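Local coordinates for extracellular solute-binding protein, family 5 (Chelativorans sp., PDB 6WM6) that binds EDTA and other aminopolycarboxylates in the periplasm, probably for delivery to an ABC transporter, at residues Asp447-Ser451 with Gly452-Leu456; Gly382-Glu386 with Ala387-Leu391; Ile504-Ser507 with Ala508-Ser512; Phe486-Pro489 with Lys490-Glu493. One frame throughout, in Å; residues are numbered along the deposited sequence.

Interaction 1. Residues Asp447-Ser451 with Gly452-Leu456; sequences DYLLS and GNFDL
Leu450 and Asn453 close a tight turn in which Asn453 N donates to Leu450 O at 3.1 Å. The bond is almost straight, at 178°. Ser451 and Gly452, between them, have the backbone angles of a type I beta turn. The Asn453 side chain then folds back on the chain that leads into the turn. Its CG sits between its own backbone N and carbonyl carbon (chi1 74°), and this brings the amide back to Leu450 and Tyr448. OD1 accepts from Leu450 N at 2.8 Å, with the donor well above the carbonyl plane of the amide. ND2 donates to Tyr448 O at 3.1 Å, and this acceptor lies close to the amide plane. Both ends of the amide are used, which fixes its rotation. The Leu450 side chain meets it at about a right angle, with CG 3.7 Å from Asn453 ND2. With an alanine here, Leu450 N and Tyr448 O would probably lose their amide partners, and the chain before the turn could move more freely. Beside the turn, Leu449 CD2 lies over one face of the Phe454 ring, 3.9 Å from its centroid, a CH-pi contact. Leu450 O comes to the edge of the same ring, 3.2 Å from Phe454 CD1. The turn belongs to the loop between strands 436-439 and 456-462. Asn312 bonds Ser451 O and Phe454 O, and Arg408 pairs with Asp455. Leu449 and Phe454 both rest on Ser410 of strand 407-410.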
loop_
_atom_site.group_PDB
_atom_site.type_symbol
_atom_site.label_atom_id
_atom_site.label_comp_id
_atom_site.label_asym_id
_atom_site.label_seq_id
_atom_site.Cartn_x
_atom_site.Cartn_y
_atom_site.Cartn_z
ATOM N N ASP A 447 2.242 13.888 -4.719
ATOM C CA ASP A 447 2.123 14.130 -6.156
ATOM C C ASP A 447 2.499 15.561 -6.522
ATOM O O ASP A 447 2.966 15.823 -7.649
ATOM C CB ASP A 447 0.676 13.886 -6.603
ATOM C CG ASP A 447 0.404 12.440 -6.964
ATOM O OD1 ASP A 447 1.354 11.627 -6.963
ATOM O OD2 ASP A 447 -0.771 12.120 -7.257
ATOM N N TYR A 448 2.274 16.503 -5.616
ATOM C CA TYR A 448 2.489 17.919 -5.901
ATOM C C TYR A 448 3.840 18.431 -5.388
ATOM O O TYR A 448 4.129 19.621 -5.541
ATOM C CB TYR A 448 1.352 18.747 -5.321
ATOM C CG TYR A 448 0.017 18.493 -6.012
ATOM C CD1 TYR A 448 -0.035 18.197 -7.368
ATOM C CD2 TYR A 448 -1.178 18.543 -5.307
ATOM C CE1 TYR A 448 -1.238 17.963 -8.009
ATOM C CE2 TYR A 448 -2.390 18.307 -5.940
ATOM C CZ TYR A 448 -2.409 18.019 -7.292
ATOM O OH TYR A 448 -3.601 17.785 -7.936
ATOM N N LEU A 449 4.683 17.569 -4.827
ATOM C CA LEU A 449 6.008 18.015 -4.413
ATOM C C LEU A 449 6.815 18.478 -5.619
ATOM O O LEU A 449 6.750 17.887 -6.707
ATOM C CB LEU A 449 6.767 16.887 -3.708
ATOM C CG LEU A 449 6.259 16.475 -2.334
ATOM C CD1 LEU A 449 6.924 15.174 -1.892
ATOM C CD2 LEU A 449 6.497 17.571 -1.309
ATOM N N LEU A 450 7.601 19.531 -5.417
ATOM C CA LEU A 450 8.529 20.054 -6.408
ATOM C C LEU A 450 9.877 20.281 -5.734
ATOM O O LEU A 450 9.944 20.557 -4.534
ATOM C CB LEU A 450 8.054 21.397 -6.961
ATOM C CG LEU A 450 6.684 21.391 -7.630
ATOM C CD1 LEU A 450 6.215 22.830 -7.819
ATOM C CD2 LEU A 450 6.725 20.661 -8.951
ATOM N N SER A 451 10.951 20.216 -6.528
ATOM C CA SER A 451 12.264 20.512 -5.961
ATOM C C SER A 451 12.262 21.858 -5.258
ATOM O O SER A 451 13.014 22.059 -4.296
ATOM C CB SER A 451 13.333 20.499 -7.040
ATOM O OG SER A 451 13.494 19.218 -7.592
ATOM N N GLY A 452 11.448 22.794 -5.729
ATOM C CA GLY A 452 11.410 24.122 -5.190
ATOM C C GLY A 452 10.386 24.477 -4.148
ATOM O O GLY A 452 10.399 25.624 -3.696
ATOM N N ASN A 453 9.509 23.541 -3.710
ATOM C CA ASN A 453 8.395 23.920 -2.848
ATOM C C ASN A 453 8.368 23.275 -1.468
ATOM O O ASN A 453 7.385 23.430 -0.737
ATOM C CB ASN A 453 7.041 23.742 -3.555
ATOM C CG ASN A 453 6.616 22.291 -3.681
ATOM O OD1 ASN A 453 7.315 21.361 -3.256
ATOM N ND2 ASN A 453 5.441 22.077 -4.267
ATOM N N PHE A 454 9.424 22.569 -1.065
ATOM C CA PHE A 454 9.463 21.979 0.271
ATOM C C PHE A 454 10.914 21.774 0.680
ATOM O O PHE A 454 11.813 21.681 -0.152
ATOM C CB PHE A 454 8.717 20.623 0.347
ATOM C CG PHE A 454 9.504 19.465 -0.212
ATOM C CD1 PHE A 454 9.683 19.334 -1.576
ATOM C CD2 PHE A 454 10.074 18.532 0.617
ATOM C CE1 PHE A 454 10.403 18.291 -2.111
ATOM C CE2 PHE A 454 10.812 17.471 0.100
ATOM C CZ PHE A 454 10.974 17.346 -1.262
ATOM N N ASP A 455 11.130 21.652 1.984
ATOM C CA ASP A 455 12.401 21.186 2.525
ATOM C C ASP A 455 12.286 19.858 3.242
ATOM O O ASP A 455 13.183 19.010 3.117
ATOM C CB ASP A 455 12.954 22.254 3.478
ATOM C CG ASP A 455 13.101 23.600 2.817
ATOM O OD1 ASP A 455 13.821 23.674 1.789
ATOM O OD2 ASP A 455 12.457 24.588 3.241
ATOM N N LEU A 456 11.183 19.658 3.979
ATOM C CA LEU A 456 10.905 18.433 4.709
ATOM C C LEU A 456 9.460 18.061 4.412
ATOM O O LEU A 456 8.610 18.930 4.203
ATOM C CB LEU A 456 11.063 18.658 6.217
ATOM C CG LEU A 456 12.435 19.168 6.687
ATOM C CD1 LEU A 456 12.354 19.568 8.172
ATOM C CD2 LEU A 456 13.492 18.122 6.493
HETATM O O HOH W 1 13.729 23.888 -1.993
#

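Interaction 2. Residues Gly382-Glu386 with Ala387-Leu391; sequences GILSE and AGYKL
The Tyr389 ring has Leu384 CD2 over one face and Ala387 CB at its edge, in plane. The methyl is 4.2 Å from the ring centroid and 18° off the normal, a CH-pi contact. This packing goes with a Schellman motif that ends helix 377-386. Tyr389 N donates to Leu384 O at 3.0 Å, and Gly388 N donates to Ser385 O at the same length. Gly388 has the positive phi of the motif (100°), where a CB would be jammed against the carbonyl O of Ala387. Leu384 O takes a second bond, from Ala387 N at 3.1 Å, and the two donors reach it from opposite faces of its plane. Tyr389 CG stands beside its own backbone N (chi1 -67°), and from there the ring lies alongside the last turn. Its hydroxyl bonds Asp320. Leu396 of strand 395-397 touches both Leu384 and Tyr389. A serine in place of Tyr389 is likely to leave Leu384 CD2 without its aromatic cover and Asp320 without the phenol. A water donates to two carbonyls across the turn, 3.0 Å from Ser385 O and 2.7 Å from Tyr389 O.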
loop_
_atom_site.group_PDB
_atom_site.type_symbol
_atom_site.label_atom_id
_atom_site.label_comp_id
_atom_site.label_asym_id
_atom_site.label_seq_id
_atom_site.Cartn_x
_atom_site.Cartn_y
_atom_site.Cartn_z
ATOM N N GLY A 382 27.525 19.353 16.683
ATOM C CA GLY A 382 28.862 19.038 16.208
ATOM C C GLY A 382 28.904 18.798 14.713
ATOM O O GLY A 382 29.808 19.266 14.022
ATOM N N ILE A 383 27.920 18.062 14.189
ATOM C CA ILE A 383 27.834 17.843 12.748
ATOM C C ILE A 383 27.771 19.178 12.023
ATOM O O ILE A 383 28.440 19.389 11.003
ATOM C CB ILE A 383 26.610 16.957 12.423
ATOM C CG1 ILE A 383 26.834 15.542 12.982
ATOM C CG2 ILE A 383 26.368 16.906 10.934
ATOM C CD1 ILE A 383 25.571 14.686 13.008
ATOM N N LEU A 384 26.947 20.094 12.526
ATOM C CA LEU A 384 26.828 21.399 11.886
ATOM C C LEU A 384 28.131 22.186 11.971
ATOM O O LEU A 384 28.564 22.770 10.979
ATOM C CB LEU A 384 25.699 22.185 12.553
ATOM C CG LEU A 384 24.311 21.603 12.254
ATOM C CD1 LEU A 384 23.262 22.302 13.091
ATOM C CD2 LEU A 384 23.981 21.704 10.773
ATOM N N SER A 385 28.742 22.235 13.161
ATOM C CA SER A 385 29.986 22.978 13.323
ATOM C C SER A 385 31.064 22.432 12.398
ATOM O O SER A 385 31.803 23.205 11.769
ATOM C CB SER A 385 30.428 22.896 14.777
ATOM O OG SER A 385 31.676 23.564 14.953
ATOM N N GLU A 386 31.152 21.108 12.274
ATOM C CA GLU A 386 32.182 20.499 11.437
ATOM C C GLU A 386 31.958 20.755 9.959
ATOM O O GLU A 386 32.885 20.572 9.160
ATOM C CB GLU A 386 32.268 19.000 11.742
ATOM C CG GLU A 386 32.846 18.744 13.126
ATOM C CD GLU A 386 32.453 17.392 13.704
ATOM O OE1 GLU A 386 32.054 16.492 12.939
ATOM O OE2 GLU A 386 32.547 17.242 14.938
ATOM N N ALA A 387 30.751 21.166 9.562
ATOM C CA ALA A 387 30.481 21.565 8.188
ATOM C C ALA A 387 30.543 23.065 7.974
ATOM O O ALA A 387 30.320 23.520 6.852
ATOM C CB ALA A 387 29.093 21.030 7.781
ATOM N N GLY A 388 30.843 23.840 9.011
ATOM C CA GLY A 388 31.029 25.269 8.866
ATOM C C GLY A 388 29.856 26.132 9.260
ATOM O O GLY A 388 29.941 27.359 9.139
ATOM N N TYR A 389 28.758 25.538 9.721
ATOM C CA TYR A 389 27.641 26.338 10.195
ATOM C C TYR A 389 27.967 26.929 11.563
ATOM O O TYR A 389 28.817 26.422 12.311
ATOM C CB TYR A 389 26.390 25.452 10.351
ATOM C CG TYR A 389 25.811 24.904 9.064
ATOM C CD1 TYR A 389 26.393 23.828 8.405
ATOM C CD2 TYR A 389 24.674 25.457 8.503
ATOM C CE1 TYR A 389 25.880 23.338 7.230
ATOM C CE2 TYR A 389 24.145 24.972 7.318
ATOM C CZ TYR A 389 24.739 23.903 6.698
ATOM O OH TYR A 389 24.210 23.421 5.519
ATOM N N LYS A 390 27.279 28.011 11.904
ATOM C CA LYS A 390 27.487 28.695 13.169
ATOM C C LYS A 390 26.155 29.199 13.695
ATOM O O LYS A 390 25.272 29.573 12.927
ATOM C CB LYS A 390 28.443 29.879 13.028
ATOM C CG LYS A 390 29.856 29.470 12.663
ATOM C CD LYS A 390 30.830 30.607 12.882
ATOM C CE LYS A 390 32.258 30.110 12.816
ATOM N NZ LYS A 390 33.221 31.158 13.244
ATOM N N LEU A 391 26.018 29.198 15.019
ATOM C CA LEU A 391 24.868 29.800 15.681
ATOM C C LEU A 391 25.183 31.256 15.995
ATOM O O LEU A 391 26.258 31.566 16.523
ATOM C CB LEU A 391 24.545 29.044 16.965
ATOM C CG LEU A 391 23.586 27.866 16.815
ATOM C CD1 LEU A 391 23.535 27.023 18.082
ATOM C CD2 LEU A 391 22.197 28.384 16.460
HETATM O O HOH W 2 31.503 26.134 12.199
#

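Interaction 3. Residues Ile504-Ser507 with Ala508-Ser512; sequences IEES and AAILS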
loop_
_atom_site.group_PDB
_atom_site.type_symbol
_atom_site.label_atom_id
_atom_site.label_comp_id
_atom_site.label_asym_id
_atom_site.label_seq_id
_atom_site.Cartn_x
_atom_site.Cartn_y
_atom_site.Cartn_z
ATOM N N ILE A 504 12.945 -14.569 -1.316
ATOM C CA ILE A 504 12.814 -13.319 -0.574
ATOM C C ILE A 504 13.988 -13.144 0.385
ATOM O O ILE A 504 14.468 -12.020 0.591
ATOM C CB ILE A 504 11.454 -13.240 0.128
ATOM C CG1 ILE A 504 10.320 -13.105 -0.889
ATOM C CG2 ILE A 504 11.395 -12.013 1.049
ATOM C CD1 ILE A 504 8.934 -13.039 -0.267
ATOM N N GLU A 505 14.485 -14.246 0.953
ATOM C CA GLU A 505 15.579 -14.176 1.902
ATOM C C GLU A 505 16.882 -13.767 1.234
ATOM O O GLU A 505 17.604 -12.911 1.752
ATOM C CB GLU A 505 15.767 -15.550 2.573
ATOM C CG GLU A 505 14.582 -16.069 3.377
ATOM C CD GLU A 505 13.625 -16.923 2.583
ATOM O OE1 GLU A 505 13.456 -16.720 1.362
ATOM O OE2 GLU A 505 12.989 -17.838 3.164
ATOM N N GLU A 506 17.211 -14.384 0.100
ATOM C CA GLU A 506 18.398 -13.967 -0.632
ATOM C C GLU A 506 18.255 -12.521 -1.089
ATOM O O GLU A 506 19.199 -11.732 -0.997
ATOM C CB GLU A 506 18.632 -14.871 -1.837
ATOM C CG GLU A 506 19.845 -14.493 -2.687
ATOM C CD GLU A 506 19.893 -15.181 -4.044
ATOM O OE1 GLU A 506 18.892 -15.819 -4.444
ATOM O OE2 GLU A 506 20.934 -15.023 -4.715
ATOM N N SER A 507 17.065 -12.158 -1.578
ATOM C CA SER A 507 16.816 -10.788 -2.002
ATOM C C SER A 507 17.109 -9.830 -0.871
ATOM O O SER A 507 17.725 -8.780 -1.078
ATOM C CB SER A 507 15.376 -10.683 -2.446
ATOM O OG SER A 507 15.121 -9.419 -3.055
ATOM N N ALA A 508 16.654 -10.164 0.333
ATOM C CA ALA A 508 16.848 -9.282 1.475
ATOM C C ALA A 508 18.313 -9.147 1.840
ATOM O O ALA A 508 18.772 -8.056 2.190
ATOM C CB ALA A 508 16.066 -9.807 2.673
ATOM N N ALA A 509 19.067 -10.244 1.778
ATOM C CA ALA A 509 20.495 -10.175 2.058
ATOM C C ALA A 509 21.169 -9.207 1.095
ATOM O O ALA A 509 21.993 -8.383 1.503
ATOM C CB ALA A 509 21.120 -11.559 1.981
ATOM N N ILE A 510 20.814 -9.280 -0.193
ATOM C CA ILE A 510 21.397 -8.378 -1.188
ATOM C C ILE A 510 20.944 -6.942 -0.940
ATOM O O ILE A 510 21.755 -6.002 -0.894
ATOM C CB ILE A 510 20.998 -8.852 -2.592
ATOM C CG1 ILE A 510 21.586 -10.238 -2.919
ATOM C CG2 ILE A 510 21.444 -7.820 -3.639
ATOM C CD1 ILE A 510 20.869 -10.917 -4.080
ATOM N N LEU A 511 19.634 -6.748 -0.776
ATOM C CA LEU A 511 19.049 -5.415 -0.671
ATOM C C LEU A 511 19.495 -4.682 0.588
ATOM O O LEU A 511 19.505 -3.434 0.600
ATOM C CB LEU A 511 17.528 -5.533 -0.732
ATOM C CG LEU A 511 16.741 -4.224 -0.849
ATOM C CD1 LEU A 511 16.975 -3.586 -2.192
ATOM C CD2 LEU A 511 15.266 -4.507 -0.652
ATOM N N SER A 512 19.889 -5.411 1.629
ATOM C CA SER A 512 20.362 -4.769 2.851
ATOM C C SER A 512 21.462 -3.745 2.569
ATOM O O SER A 512 21.516 -2.708 3.230
ATOM C CB SER A 512 20.866 -5.820 3.852
ATOM O OG SER A 512 19.791 -6.596 4.335
#
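Ile510 packs back against Glu506, one turn earlier in helix 504-521. Its CB sits 3.6 Å from Ser507 O. CG1 lies beside the backbone N of Ile510 (chi1 -64°), and this sets it 3.4 Å from Glu506 O. CD1, at the tip, reaches Glu506 CG at 4.0 Å. The two side chains run side by side and point the same way, so the apolar part of the glutamate lies along the isoleucine branch. Beyond the helix, Ile510 touches Ile494 and Ala498 of helix 489-499. The carboxylate of Glu506 has a polar partner just before the helix, where OE1 accepts from Ser502 N. Ser503 OG in turn accepts from Glu506 N. The backbone is regular alpha-helix. Ile510 N donates to Glu506 O at 3.0 Å, and Leu511 N donates to Ser507 O at 2.8 Å. Leu511 takes its side chain to the buried face, against Ile495 and Ala498 of helix 489-499 and Pro467 of helix 467-474. Ser507 is buried too, and its OG bonds Ala498 O, which ties the two helices together. Ser512 turns its hydroxyl back along its own helix. OG donates to Ala508 O at 2.8 Å, and Ser512 N reaches the same oxygen at 2.9 Å from the opposite face of the carbonyl plane. The chemistry is that of an amphipathic start to the helix, with Leu511 on the buried side and Glu506 on the exposed side. The negative charge of Glu506 would probably interact well with the N-terminal end of the helix, while the two serine hydroxyls spend their bonds on backbone carbonyls.

Interaction 4. Residues Phe486-Pro489 with Lys490-Glu493; sequences FNDP and KIEE
Asp488 caps the helix by accepting from Lys490 N, and the two side chains lie side by side, pointing the same way. Asp488 is the N-cap of helix 489-499, with Pro489 as the first helical residue. Its CG lies opposite the backbone N (chi1 -168°), which carries the carboxylate forward over the first turn. OD1 accepts from Lys490 N at 2.9 Å. The N-H meets it from above the carboxylate plane, and the bond is bent, at 142°. The same oxygen passes 3.4 Å from Lys490 CB. Ile491 crosses the aspartate at about a right angle, with CD1 3.8 Å from Asp488 CB. The negative charge sits at the N-terminal end of the helix, where it would probably be stabilised. The first backbone bonds of the helix follow: Glu492 N donates to Asp488 O at 3.2 Å, and Glu493 N to Pro489 O at 2.9 Å. The lysine chain bends at chi2, and its NZ makes a long salt bridge to Glu493. Lys490 and Ile491 also touch Leu517 of helix 504-521. Glu492 OE2 forms a salt bridge with Arg477. It also accepts from a water at 2.8 Å, and that water accepts from Asp488 N at 2.9 Å.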
loop_
_atom_site.group_PDB
_atom_site.type_symbol
_atom_site.label_atom_id
_atom_site.label_comp_id
_atom_site.label_asym_id
_atom_site.label_seq_id
_atom_site.Cartn_x
_atom_site.Cartn_y
_atom_site.Cartn_z
ATOM N N PHE A 486 17.359 10.550 -4.244
ATOM C CA PHE A 486 18.375 9.501 -4.283
ATOM C C PHE A 486 18.942 9.444 -5.691
ATOM O O PHE A 486 18.217 9.568 -6.687
ATOM C CB PHE A 486 17.803 8.149 -3.852
ATOM C CG PHE A 486 17.467 8.087 -2.382
ATOM C CD1 PHE A 486 18.442 7.816 -1.439
ATOM C CD2 PHE A 486 16.185 8.333 -1.961
ATOM C CE1 PHE A 486 18.135 7.786 -0.089
ATOM C CE2 PHE A 486 15.865 8.306 -0.620
ATOM C CZ PHE A 486 16.855 8.035 0.314
ATOM N N ASN A 487 20.263 9.337 -5.771
ATOM C CA ASN A 487 20.962 9.406 -7.051
ATOM C C ASN A 487 22.263 8.645 -6.903
ATOM O O ASN A 487 23.326 9.239 -6.659
ATOM C CB ASN A 487 21.170 10.862 -7.472
ATOM C CG ASN A 487 21.861 10.976 -8.818
ATOM O OD1 ASN A 487 22.226 9.973 -9.421
ATOM N ND2 ASN A 487 22.045 12.201 -9.289
ATOM N N ASP A 488 22.197 7.345 -7.012
ATOM C CA ASP A 488 23.345 6.489 -6.716
ATOM C C ASP A 488 23.269 5.241 -7.579
ATOM O O ASP A 488 22.470 4.327 -7.307
ATOM C CB ASP A 488 23.394 6.135 -5.232
ATOM C CG ASP A 488 24.704 5.493 -4.839
ATOM O OD1 ASP A 488 25.436 5.011 -5.743
ATOM O OD2 ASP A 488 25.029 5.476 -3.634
ATOM N N PRO A 489 24.089 5.158 -8.629
ATOM C CA PRO A 489 24.076 3.946 -9.463
ATOM C C PRO A 489 24.332 2.671 -8.678
ATOM O O PRO A 489 23.855 1.608 -9.088
ATOM C CB PRO A 489 25.167 4.216 -10.506
ATOM C CG PRO A 489 25.258 5.718 -10.561
ATOM C CD PRO A 489 25.014 6.182 -9.150
ATOM N N LYS A 490 25.082 2.731 -7.578
ATOM C CA LYS A 490 25.320 1.527 -6.779
ATOM C C LYS A 490 24.040 1.034 -6.109
ATOM O O LYS A 490 23.771 -0.174 -6.089
ATOM C CB LYS A 490 26.413 1.804 -5.747
ATOM C CG LYS A 490 26.815 0.614 -4.887
ATOM C CD LYS A 490 27.264 -0.579 -5.719
ATOM C CE LYS A 490 27.844 -1.679 -4.834
ATOM N NZ LYS A 490 28.292 -2.866 -5.615
ATOM N N ILE A 491 23.234 1.949 -5.564
ATOM C CA ILE A 491 21.934 1.563 -5.021
ATOM C C ILE A 491 21.096 0.899 -6.098
ATOM O O ILE A 491 20.447 -0.133 -5.854
ATOM C CB ILE A 491 21.228 2.780 -4.413
ATOM C CG1 ILE A 491 21.940 3.196 -3.116
ATOM C CG2 ILE A 491 19.733 2.472 -4.166
ATOM C CD1 ILE A 491 21.363 4.429 -2.474
ATOM N N GLU A 492 21.089 1.477 -7.309
ATOM C CA GLU A 492 20.259 0.926 -8.377
ATOM C C GLU A 492 20.743 -0.465 -8.776
ATOM O O GLU A 492 19.934 -1.365 -9.009
ATOM C CB GLU A 492 20.260 1.887 -9.573
ATOM C CG GLU A 492 19.789 3.262 -9.178
ATOM C CD GLU A 492 19.537 4.178 -10.353
ATOM O OE1 GLU A 492 19.504 3.691 -11.500
ATOM O OE2 GLU A 492 19.365 5.387 -10.111
ATOM N N GLU A 493 22.054 -0.657 -8.849
ATOM C CA GLU A 493 22.612 -1.959 -9.191
ATOM C C GLU A 493 22.221 -2.996 -8.144
ATOM O O GLU A 493 21.839 -4.129 -8.482
ATOM C CB GLU A 493 24.126 -1.847 -9.315
ATOM C CG GLU A 493 24.868 -3.164 -9.488
ATOM C CD GLU A 493 26.379 -2.980 -9.468
ATOM O OE1 GLU A 493 26.845 -1.899 -9.045
ATOM O OE2 GLU A 493 27.097 -3.914 -9.879
HETATM O O HOH W 3 19.492 6.330 -7.452
#

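The four contacts follow one another along the chain in the order 2, 1, 4, 3, and none touches another directly. Interactions 3 and 4 are the closest pair, with centres 16 Å apart and nearest atoms about 6 Å apart. They lie on consecutive helices, 489-499 and 504-521, which pack against each other: Ile510 rests on Ile494, and Ile491 on Leu517. Interaction 1 lies 22 Å from interaction 4, centre to centre, in a loop of the large mixed sheet. Interaction 2 is 26 Å from interaction 1 and 37 Å from interaction 3, between centres. Two of the contacts sit at helix ends: Asp488 starts helix 489-499, and Gly388 follows the end of helix 377-386. No ligand takes part in any of the four.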